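Long-range contacts in N-acylhomoserine lactone dependent regulatory protein (Burkholderia cenocepacia, PDB 5L10), which probably acts as a LuxR-family transcription factor that binds DNA in response to N-acylhomoserine lactone, its autoinducer-binding domain forming this chain: residues T7-A15 and P152-Y163; R69-P80 and D102-F112. All coordinates share one frame; numbering follows the deposited sequence.

Interaction 1: residues T7-A15 and P152-Y163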
loop_
_atom_site.group_PDB
_atom_site.type_symbol
_atom_site.label_atom_id
_atom_site.label_comp_id
_atom_site.label_asym_id
_atom_site.label_seq_id
_atom_site.Cartn_x
_atom_site.Cartn_y
_atom_site.Cartn_z
ATOM N N THR A 7 7.905 10.361 13.353
ATOM C CA THR A 7 7.870 9.632 14.615
ATOM C C THR A 7 6.514 8.967 14.822
ATOM O O THR A 7 6.437 7.841 15.330
ATOM C CB THR A 7 8.189 10.583 15.770
ATOM O OG1 THR A 7 9.501 11.132 15.586
ATOM C CG2 THR A 7 8.124 9.857 17.110
ATOM N N ILE A 8 5.436 9.647 14.425
ATOM C CA ILE A 8 4.095 9.077 14.542
ATOM C C ILE A 8 4.028 7.738 13.822
ATOM O O ILE A 8 3.515 6.746 14.357
ATOM C CB ILE A 8 3.046 10.063 13.994
ATOM C CG1 ILE A 8 2.966 11.310 14.876
ATOM C CG2 ILE A 8 1.685 9.396 13.887
ATOM C CD1 ILE A 8 2.243 12.468 14.226
ATOM N N LEU A 9 4.559 7.685 12.601
ATOM C CA LEU A 9 4.503 6.452 11.827
ATOM C C LEU A 9 5.489 5.416 12.349
ATOM O O LEU A 9 5.201 4.214 12.309
ATOM C CB LEU A 9 4.765 6.752 10.357
ATOM C CG LEU A 9 3.762 7.723 9.744
ATOM C CD1 LEU A 9 4.273 8.229 8.411
ATOM C CD2 LEU A 9 2.425 7.040 9.580
ATOM N N HIS A 10 6.646 5.857 12.844
ATOM C CA HIS A 10 7.597 4.917 13.428
ATOM C C HIS A 10 6.966 4.160 14.592
ATOM O O HIS A 10 7.064 2.930 14.668
ATOM C CB HIS A 10 8.867 5.648 13.867
ATOM C CG HIS A 10 9.961 4.735 14.333
ATOM N ND1 HIS A 10 11.008 4.347 13.523
ATOM C CD2 HIS A 10 10.173 4.137 15.530
ATOM C CE1 HIS A 10 11.815 3.548 14.200
ATOM N NE2 HIS A 10 11.330 3.405 15.420
ATOM N N ASP A 11 6.287 4.873 15.499
ATOM C CA ASP A 11 5.669 4.191 16.636
ATOM C C ASP A 11 4.524 3.292 16.191
ATOM O O ASP A 11 4.281 2.248 16.807
ATOM C CB ASP A 11 5.164 5.200 17.673
ATOM C CG ASP A 11 6.284 5.981 18.333
ATOM O OD1 ASP A 11 6.218 6.208 19.561
ATOM O OD2 ASP A 11 7.228 6.383 17.626
ATOM N N CYS A 12 3.818 3.680 15.127
ATOM C CA CYS A 12 2.727 2.863 14.610
ATOM C C CYS A 12 3.246 1.530 14.088
ATOM O O CYS A 12 2.712 0.468 14.429
ATOM C CB CYS A 12 1.987 3.622 13.506
ATOM S SG CYS A 12 0.539 2.760 12.834
ATOM N N PHE A 13 4.294 1.565 13.263
ATOM C CA PHE A 13 4.762 0.342 12.625
ATOM C C PHE A 13 5.423 -0.605 13.617
ATOM O O PHE A 13 5.347 -1.826 13.444
ATOM C CB PHE A 13 5.708 0.680 11.477
ATOM C CG PHE A 13 4.994 0.992 10.199
ATOM C CD1 PHE A 13 4.822 0.017 9.228
ATOM C CD2 PHE A 13 4.452 2.246 9.984
ATOM C CE1 PHE A 13 4.145 0.298 8.056
ATOM C CE2 PHE A 13 3.776 2.530 8.818
ATOM C CZ PHE A 13 3.623 1.558 7.852
ATOM N N ASP A 14 6.061 -0.077 14.660
ATOM C CA ASP A 14 6.595 -0.962 15.687
ATOM C C ASP A 14 5.470 -1.652 16.446
ATOM O O ASP A 14 5.566 -2.845 16.754
ATOM C CB ASP A 14 7.503 -0.184 16.636
ATOM C CG ASP A 14 8.966 -0.280 16.247
ATOM O OD1 ASP A 14 9.256 -0.473 15.045
ATOM O OD2 ASP A 14 9.829 -0.169 17.144
ATOM N N ALA A 15 4.390 -0.925 16.743
ATOM C CA ALA A 15 3.240 -1.548 17.387
ATOM C C ALA A 15 2.602 -2.600 16.489
ATOM O O ALA A 15 2.081 -3.605 16.983
ATOM C CB ALA A 15 2.213 -0.485 17.775
ATOM N N PRO A 152 2.707 10.418 4.575
ATOM C CA PRO A 152 2.234 9.756 5.805
ATOM C C PRO A 152 0.958 8.958 5.607
ATOM O O PRO A 152 0.849 7.837 6.119
ATOM C CB PRO A 152 2.029 10.928 6.775
ATOM C CG PRO A 152 2.926 11.994 6.264
ATOM C CD PRO A 152 2.864 11.870 4.779
ATOM N N CYS A 153 -0.017 9.502 4.878
ATOM C CA CYS A 153 -1.251 8.760 4.642
ATOM C C CYS A 153 -0.989 7.500 3.831
ATOM O O CYS A 153 -1.601 6.455 4.080
ATOM C CB CYS A 153 -2.272 9.648 3.940
ATOM S SG CYS A 153 -3.037 10.846 5.029
ATOM N N ALA A 154 -0.091 7.587 2.845
ATOM C CA ALA A 154 0.328 6.406 2.098
ATOM C C ALA A 154 0.887 5.346 3.035
ATOM O O ALA A 154 0.560 4.159 2.925
ATOM C CB ALA A 154 1.373 6.800 1.056
ATOM N N SER A 155 1.742 5.766 3.967
ATOM C CA SER A 155 2.287 4.851 4.961
ATOM C C SER A 155 1.170 4.140 5.720
ATOM O O SER A 155 1.144 2.907 5.797
ATOM C CB SER A 155 3.200 5.625 5.911
ATOM O OG SER A 155 3.790 4.771 6.865
ATOM N N LEU A 156 0.221 4.906 6.270
ATOM C CA LEU A 156 -0.890 4.310 7.011
ATOM C C LEU A 156 -1.724 3.396 6.128
ATOM O O LEU A 156 -2.243 2.371 6.589
ATOM C CB LEU A 156 -1.779 5.402 7.601
ATOM C CG LEU A 156 -1.315 6.036 8.903
ATOM C CD1 LEU A 156 -2.365 7.018 9.407
ATOM C CD2 LEU A 156 -1.061 4.940 9.915
ATOM N N SER A 157 -1.886 3.766 4.858
ATOM C CA SER A 157 -2.693 2.971 3.943
ATOM C C SER A 157 -2.051 1.614 3.684
ATOM O O SER A 157 -2.728 0.580 3.695
ATOM C CB SER A 157 -2.890 3.737 2.640
ATOM O OG SER A 157 -3.623 2.959 1.725
ATOM N N HIS A 158 -0.739 1.602 3.437
ATOM C CA HIS A 158 -0.023 0.338 3.318
ATOM C C HIS A 158 -0.140 -0.474 4.599
ATOM O O HIS A 158 -0.302 -1.698 4.556
ATOM C CB HIS A 158 1.447 0.598 2.978
ATOM C CG HIS A 158 2.339 -0.592 3.172
ATOM N ND1 HIS A 158 2.798 -0.985 4.412
ATOM C CD2 HIS A 158 2.870 -1.464 2.283
ATOM C CE1 HIS A 158 3.564 -2.054 4.280
ATOM N NE2 HIS A 158 3.624 -2.365 2.998
ATOM N N ALA A 159 -0.068 0.195 5.750
ATOM C CA ALA A 159 -0.126 -0.511 7.026
ATOM C C ALA A 159 -1.482 -1.167 7.236
ATOM O O ALA A 159 -1.562 -2.294 7.737
ATOM C CB ALA A 159 0.183 0.453 8.171
ATOM N N ALA A 160 -2.562 -0.475 6.868
ATOM C CA ALA A 160 -3.892 -1.048 7.040
ATOM C C ALA A 160 -4.077 -2.267 6.150
ATOM O O ALA A 160 -4.615 -3.292 6.586
ATOM C CB ALA A 160 -4.960 0.004 6.743
ATOM N N HIS A 161 -3.617 -2.180 4.905
ATOM C CA HIS A 161 -3.805 -3.279 3.971
ATOM C C HIS A 161 -2.896 -4.456 4.296
ATOM O O HIS A 161 -3.252 -5.606 4.015
ATOM C CB HIS A 161 -3.568 -2.781 2.548
ATOM C CG HIS A 161 -4.498 -1.681 2.139
ATOM N ND1 HIS A 161 -5.810 -1.625 2.561
ATOM C CD2 HIS A 161 -4.306 -0.590 1.361
ATOM C CE1 HIS A 161 -6.386 -0.550 2.052
ATOM N NE2 HIS A 161 -5.495 0.095 1.322
ATOM N N ALA A 162 -1.736 -4.197 4.898
ATOM C CA ALA A 162 -0.776 -5.258 5.171
ATOM C C ALA A 162 -0.942 -5.874 6.553
ATOM O O ALA A 162 -0.642 -7.061 6.730
ATOM C CB ALA A 162 0.654 -4.733 5.019
ATOM N N TYR A 163 -1.416 -5.105 7.534
ATOM C CA TYR A 163 -1.482 -5.584 8.907
ATOM C C TYR A 163 -2.895 -5.742 9.449
ATOM O O TYR A 163 -3.088 -6.527 10.382
ATOM C CB TYR A 163 -0.702 -4.644 9.838
ATOM C CG TYR A 163 0.780 -4.594 9.552
ATOM C CD1 TYR A 163 1.656 -5.470 10.181
ATOM C CD2 TYR A 163 1.304 -3.673 8.656
ATOM C CE1 TYR A 163 3.015 -5.428 9.925
ATOM C CE2 TYR A 163 2.660 -3.624 8.394
ATOM C CZ TYR A 163 3.511 -4.502 9.031
ATOM O OH TYR A 163 4.860 -4.456 8.772
#

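Interaction 2: residues R69-P80 and D102-F112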
loop_
_atom_site.group_PDB
_atom_site.type_symbol
_atom_site.label_atom_id
_atom_site.label_comp_id
_atom_site.label_asym_id
_atom_site.label_seq_id
_atom_site.Cartn_x
_atom_site.Cartn_y
_atom_site.Cartn_z
ATOM N N ARG A 69 -27.021 3.748 10.581
ATOM C CA ARG A 69 -27.776 4.224 9.431
ATOM C C ARG A 69 -27.148 3.764 8.124
ATOM O O ARG A 69 -27.866 3.533 7.144
ATOM C CB ARG A 69 -27.893 5.747 9.486
ATOM C CG ARG A 69 -28.655 6.223 10.713
ATOM C CD ARG A 69 -28.250 7.620 11.120
ATOM N NE ARG A 69 -28.794 8.635 10.228
ATOM C CZ ARG A 69 -29.958 9.245 10.422
ATOM N NH1 ARG A 69 -30.699 8.936 11.476
ATOM N NH2 ARG A 69 -30.380 10.165 9.565
ATOM N N TYR A 70 -25.821 3.605 8.101
ATOM C CA TYR A 70 -25.158 2.993 6.956
ATOM C C TYR A 70 -25.691 1.590 6.688
ATOM O O TYR A 70 -25.731 1.148 5.534
ATOM C CB TYR A 70 -23.645 2.957 7.197
ATOM C CG TYR A 70 -22.825 2.531 5.998
ATOM C CD1 TYR A 70 -22.299 3.471 5.123
ATOM C CD2 TYR A 70 -22.567 1.190 5.751
ATOM C CE1 TYR A 70 -21.551 3.084 4.028
ATOM C CE2 TYR A 70 -21.821 0.795 4.662
ATOM C CZ TYR A 70 -21.315 1.745 3.804
ATOM O OH TYR A 70 -20.569 1.350 2.718
ATOM N N VAL A 71 -26.113 0.880 7.731
ATOM C CA VAL A 71 -26.606 -0.484 7.579
ATOM C C VAL A 71 -28.089 -0.507 7.237
ATOM O O VAL A 71 -28.497 -1.147 6.264
ATOM C CB VAL A 71 -26.311 -1.299 8.857
ATOM C CG1 VAL A 71 -27.050 -2.625 8.828
ATOM C CG2 VAL A 71 -24.814 -1.538 9.001
ATOM N N LYS A 72 -28.919 0.192 8.019
ATOM C CA LYS A 72 -30.363 0.119 7.819
ATOM C C LYS A 72 -30.806 0.769 6.514
ATOM O O LYS A 72 -31.865 0.411 5.989
ATOM C CB LYS A 72 -31.102 0.756 9.001
ATOM C CG LYS A 72 -31.201 2.271 8.947
ATOM C CD LYS A 72 -31.931 2.836 10.159
ATOM C CE LYS A 72 -33.406 2.482 10.137
ATOM N NZ LYS A 72 -34.163 3.155 11.234
ATOM N N PHE A 73 -30.024 1.701 5.972
ATOM C CA PHE A 73 -30.349 2.319 4.694
ATOM C C PHE A 73 -29.655 1.644 3.517
ATOM O O PHE A 73 -29.811 2.106 2.382
ATOM C CB PHE A 73 -29.998 3.811 4.713
ATOM C CG PHE A 73 -30.831 4.618 5.671
ATOM C CD1 PHE A 73 -32.094 4.185 6.045
ATOM C CD2 PHE A 73 -30.351 5.806 6.201
ATOM C CE1 PHE A 73 -32.863 4.920 6.930
ATOM C CE2 PHE A 73 -31.118 6.545 7.088
ATOM C CZ PHE A 73 -32.375 6.102 7.450
ATOM N N GLY A 74 -28.896 0.579 3.758
ATOM C CA GLY A 74 -28.293 -0.182 2.673
ATOM C C GLY A 74 -27.259 0.577 1.870
ATOM O O GLY A 74 -27.205 0.437 0.642
ATOM N N TYR A 75 -26.417 1.366 2.540
ATOM C CA TYR A 75 -25.475 2.224 1.831
ATOM C C TYR A 75 -24.339 1.452 1.173
ATOM O O TYR A 75 -23.664 2.006 0.299
ATOM C CB TYR A 75 -24.900 3.271 2.782
ATOM C CG TYR A 75 -25.862 4.387 3.107
ATOM C CD1 TYR A 75 -26.966 4.634 2.300
ATOM C CD2 TYR A 75 -25.667 5.196 4.217
ATOM C CE1 TYR A 75 -27.848 5.653 2.592
ATOM C CE2 TYR A 75 -26.546 6.219 4.518
ATOM C CZ TYR A 75 -27.634 6.442 3.702
ATOM O OH TYR A 75 -28.512 7.458 3.997
ATOM N N VAL A 76 -24.101 0.198 1.569
ATOM C CA VAL A 76 -23.048 -0.580 0.920
ATOM C C VAL A 76 -23.367 -0.786 -0.554
ATOM O O VAL A 76 -22.458 -0.929 -1.383
ATOM C CB VAL A 76 -22.838 -1.924 1.650
ATOM C CG1 VAL A 76 -24.093 -2.788 1.572
ATOM C CG2 VAL A 76 -21.641 -2.664 1.069
ATOM N N THR A 77 -24.653 -0.781 -0.910
ATOM C CA THR A 77 -25.044 -0.983 -2.301
ATOM C C THR A 77 -24.589 0.176 -3.181
ATOM O O THR A 77 -24.203 -0.027 -4.338
ATOM C CB THR A 77 -26.560 -1.164 -2.383
ATOM O OG1 THR A 77 -26.931 -2.374 -1.712
ATOM C CG2 THR A 77 -27.031 -1.224 -3.831
ATOM N N ILE A 78 -24.602 1.394 -2.643
ATOM C CA ILE A 78 -24.437 2.594 -3.454
ATOM C C ILE A 78 -23.356 3.509 -2.890
ATOM O O ILE A 78 -23.334 4.706 -3.193
ATOM C CB ILE A 78 -25.780 3.344 -3.572
ATOM C CG1 ILE A 78 -26.437 3.506 -2.195
ATOM C CG2 ILE A 78 -26.718 2.605 -4.510
ATOM C CD1 ILE A 78 -25.984 4.727 -1.409
ATOM N N ASP A 79 -22.459 2.962 -2.069
ATOM C CA ASP A 79 -21.429 3.768 -1.418
ATOM C C ASP A 79 -20.568 4.480 -2.458
ATOM O O ASP A 79 -19.798 3.834 -3.179
ATOM C CB ASP A 79 -20.558 2.897 -0.509
ATOM C CG ASP A 79 -19.688 3.714 0.440
ATOM O OD1 ASP A 79 -19.151 4.768 0.035
ATOM O OD2 ASP A 79 -19.532 3.290 1.605
ATOM N N PRO A 80 -20.657 5.810 -2.544
ATOM C CA PRO A 80 -19.899 6.534 -3.577
ATOM C C PRO A 80 -18.401 6.458 -3.379
ATOM O O PRO A 80 -17.653 6.441 -4.366
ATOM C CB PRO A 80 -20.404 7.979 -3.441
ATOM C CG PRO A 80 -21.589 7.915 -2.510
ATOM C CD PRO A 80 -21.392 6.718 -1.654
ATOM N N ASP A 102 -25.869 11.111 -4.896
ATOM C CA ASP A 102 -25.920 10.313 -3.669
ATOM C C ASP A 102 -26.324 11.177 -2.476
ATOM O O ASP A 102 -25.705 11.148 -1.410
ATOM C CB ASP A 102 -24.586 9.613 -3.416
ATOM C CG ASP A 102 -24.122 8.795 -4.607
ATOM O OD1 ASP A 102 -24.756 7.760 -4.909
ATOM O OD2 ASP A 102 -23.113 9.180 -5.234
ATOM N N THR A 103 -27.387 11.960 -2.676
ATOM C CA THR A 103 -27.754 12.989 -1.710
ATOM C C THR A 103 -28.014 12.397 -0.331
ATOM O O THR A 103 -27.579 12.957 0.682
ATOM C CB THR A 103 -28.977 13.753 -2.212
ATOM O OG1 THR A 103 -28.741 14.193 -3.555
ATOM C CG2 THR A 103 -29.250 14.963 -1.333
ATOM N N ALA A 104 -28.704 11.254 -0.271
ATOM C CA ALA A 104 -29.010 10.647 1.021
ATOM C C ALA A 104 -27.746 10.187 1.736
ATOM O O ALA A 104 -27.642 10.304 2.962
ATOM C CB ALA A 104 -29.971 9.475 0.836
ATOM N N PHE A 105 -26.772 9.665 0.988
ATOM C CA PHE A 105 -25.548 9.162 1.603
ATOM C C PHE A 105 -24.775 10.287 2.280
ATOM O O PHE A 105 -24.478 10.227 3.479
ATOM C CB PHE A 105 -24.688 8.467 0.547
ATOM C CG PHE A 105 -23.380 7.945 1.069
ATOM C CD1 PHE A 105 -23.289 6.668 1.598
ATOM C CD2 PHE A 105 -22.235 8.724 1.014
ATOM C CE1 PHE A 105 -22.084 6.180 2.067
ATOM C CE2 PHE A 105 -21.026 8.242 1.485
ATOM C CZ PHE A 105 -20.952 6.968 2.010
ATOM N N TRP A 106 -24.445 11.334 1.521
ATOM C CA TRP A 106 -23.661 12.432 2.070
ATOM C C TRP A 106 -24.426 13.205 3.140
ATOM O O TRP A 106 -23.807 13.780 4.043
ATOM C CB TRP A 106 -23.219 13.363 0.942
ATOM C CG TRP A 106 -22.283 12.711 -0.036
ATOM C CD1 TRP A 106 -22.509 12.481 -1.364
ATOM C CD2 TRP A 106 -20.972 12.199 0.242
ATOM N NE1 TRP A 106 -21.418 11.862 -1.928
ATOM C CE2 TRP A 106 -20.462 11.679 -0.965
ATOM C CE3 TRP A 106 -20.181 12.130 1.394
ATOM C CZ2 TRP A 106 -19.197 11.097 -1.051
ATOM C CZ3 TRP A 106 -18.928 11.553 1.305
ATOM C CH2 TRP A 106 -18.447 11.045 0.092
ATOM N N HIS A 107 -25.761 13.232 3.054
ATOM C CA HIS A 107 -26.567 13.887 4.083
ATOM C C HIS A 107 -26.306 13.277 5.454
ATOM O O HIS A 107 -26.019 13.989 6.422
ATOM C CB HIS A 107 -28.050 13.786 3.714
ATOM C CG HIS A 107 -28.986 14.137 4.830
ATOM N ND1 HIS A 107 -29.347 15.436 5.118
ATOM C CD2 HIS A 107 -29.648 13.357 5.718
ATOM C CE1 HIS A 107 -30.186 15.442 6.140
ATOM N NE2 HIS A 107 -30.384 14.193 6.523
ATOM N N ASP A 108 -26.383 11.949 5.547
ATOM C CA ASP A 108 -26.142 11.273 6.817
ATOM C C ASP A 108 -24.683 11.394 7.246
ATOM O O ASP A 108 -24.392 11.551 8.437
ATOM C CB ASP A 108 -26.558 9.807 6.706
ATOM C CG ASP A 108 -28.061 9.634 6.646
ATOM O OD1 ASP A 108 -28.767 10.305 7.429
ATOM O OD2 ASP A 108 -28.542 8.831 5.818
ATOM N N ALA A 109 -23.753 11.325 6.290
ATOM C CA ALA A 109 -22.338 11.479 6.614
ATOM C C ALA A 109 -22.062 12.843 7.239
ATOM O O ALA A 109 -21.439 12.938 8.303
ATOM C CB ALA A 109 -21.492 11.276 5.357
ATOM N N ALA A 110 -22.528 13.913 6.590
ATOM C CA ALA A 110 -22.318 15.257 7.118
ATOM C C ALA A 110 -22.967 15.438 8.485
ATOM O O ALA A 110 -22.448 16.184 9.325
ATOM C CB ALA A 110 -22.856 16.294 6.132
ATOM N N CYS A 111 -24.093 14.764 8.734
ATOM C CA CYS A 111 -24.792 14.930 10.002
ATOM C C CYS A 111 -24.046 14.310 11.176
ATOM O O CYS A 111 -24.366 14.624 12.327
ATOM C CB CYS A 111 -26.196 14.327 9.917
ATOM S SG CYS A 111 -27.379 15.277 8.932
ATOM N N PHE A 112 -23.061 13.443 10.925
ATOM C CA PHE A 112 -22.398 12.722 12.006
ATOM C C PHE A 112 -20.886 12.895 11.967
ATOM O O PHE A 112 -20.148 12.059 12.490
ATOM C CB PHE A 112 -22.773 11.240 11.974
ATOM C CG PHE A 112 -24.216 10.986 12.282
ATOM C CD1 PHE A 112 -24.653 10.917 13.591
ATOM C CD2 PHE A 112 -25.141 10.839 11.263
ATOM C CE1 PHE A 112 -25.984 10.697 13.880
ATOM C CE2 PHE A 112 -26.474 10.615 11.542
ATOM C CZ PHE A 112 -26.897 10.543 12.853
HETATM O O HOH W 1 -23.873 5.492 -6.143
#

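Interaction 1: residues T7-A15 and P152-Y163
Two nearly parallel helices pack through a mostly apolar, fully buried seam, Leu-9, Cys-12 and Phe-13 of the N-terminal helix 3-16 lying against the long helix 143-169 of an autoinducer-binding domain of the GAF clan, an antiparallel sheet with flanking helices. The segment axes approach to 10.6 Å with only 8° between their directions, and Phe-13 is a knob set in a hole formed by the side chains of Ser-155, His-158, Ala-159 and Tyr-163. Alanine suits that hole, because its single methyl lets the ring come close: CZ of Phe-13 lies 3.6 Å from CB of Ala-159. The ND1 of His-158 stands at the ring's edge, near its plane. One turn earlier, CD1 of Leu-9 rests on Pro-152 and Ser-155 while CD2 meets CG of Leu-156 at 3.9 Å. Ser-155, short enough to be packed between them, touches both Leu-9 and Phe-13, and its OG has a weak hydrogen bond to Ala-151 O of the second subunit, whose helix also packs on Ala-154 and His-158. Tyr-163 turns its hydroxyl to Gln-17, just beyond the N-terminal segment. With its sulfur anti to the backbone N (chi1 -177°), Cys-12 sets SG 4.0 Å from CD2 of Leu-156.

Interaction 2: residues R69-P80 and D102-F112
OD1 of Asp-108 receives two N-H groups of Arg-69, and this salt bridge joins the end of helix 64-72 to helix 103-111. The stronger bond runs from NH2 to OD1 over 2.7 Å and is fairly straight at 163°; NE adds a weak one to the same oxygen. OD1 lies near the guanidinium plane, and NH2 meets it on the syn side, 33° out of the carboxylate plane. A bend at chi3 (74°) brings the arginine's end round to Asp-108, and CE2 of Phe-112 lies over one guanidinium face. Phe-105 points its ring edge at the face of Tyr-75 in a T-shaped pair, centroids 5.4 Å apart, while CD of Pro-80 sits over its centre in a CH-pi contact, 3.4 Å from the centroid. The compact, puckered proline ring suits this face and, lacking an N-H, also fits the first turn of helix 80-87. Tyr-70 touches the edge of Phe-105 and donates its OH to OD2 of Asp-79, whose OD1 weakly caps that helix. Asp-79, beside a bound glycerol, probably corresponds to the conserved acidic residue of the lactone pocket in LuxR-type receptors, so Phe-105 would back the pocket wall. A water donates to both Ile-78 O and Asp-102 OD1. Buried aromatic packing thus adjoins an ion pair of a buried carboxylate and a partly exposed arginine, whose charge would be expected to favour ionised Asp-108.

Starting at the N terminus, helix 3-16 is the first element of interaction 1, but its partner lies on helix 143-169: 136 residues separate segments 7-15 and 152-163, so this contact closes a loop around nearly the whole domain, including all five strands of the antiparallel sheet. Interaction 2 opens and closes within that loop, only 21 residues separating segments 69-80 and 102-112, among them most of helix 80-87 and strand 92-95. The two do not cross. Their centres lie 28 Å apart on opposite sides of the chain's centre, interaction 1 joining the terminal helices beside the second subunit and interaction 2 tying the end of helix 64-72 and the turn leading into helix 80-87 to helix 103-111.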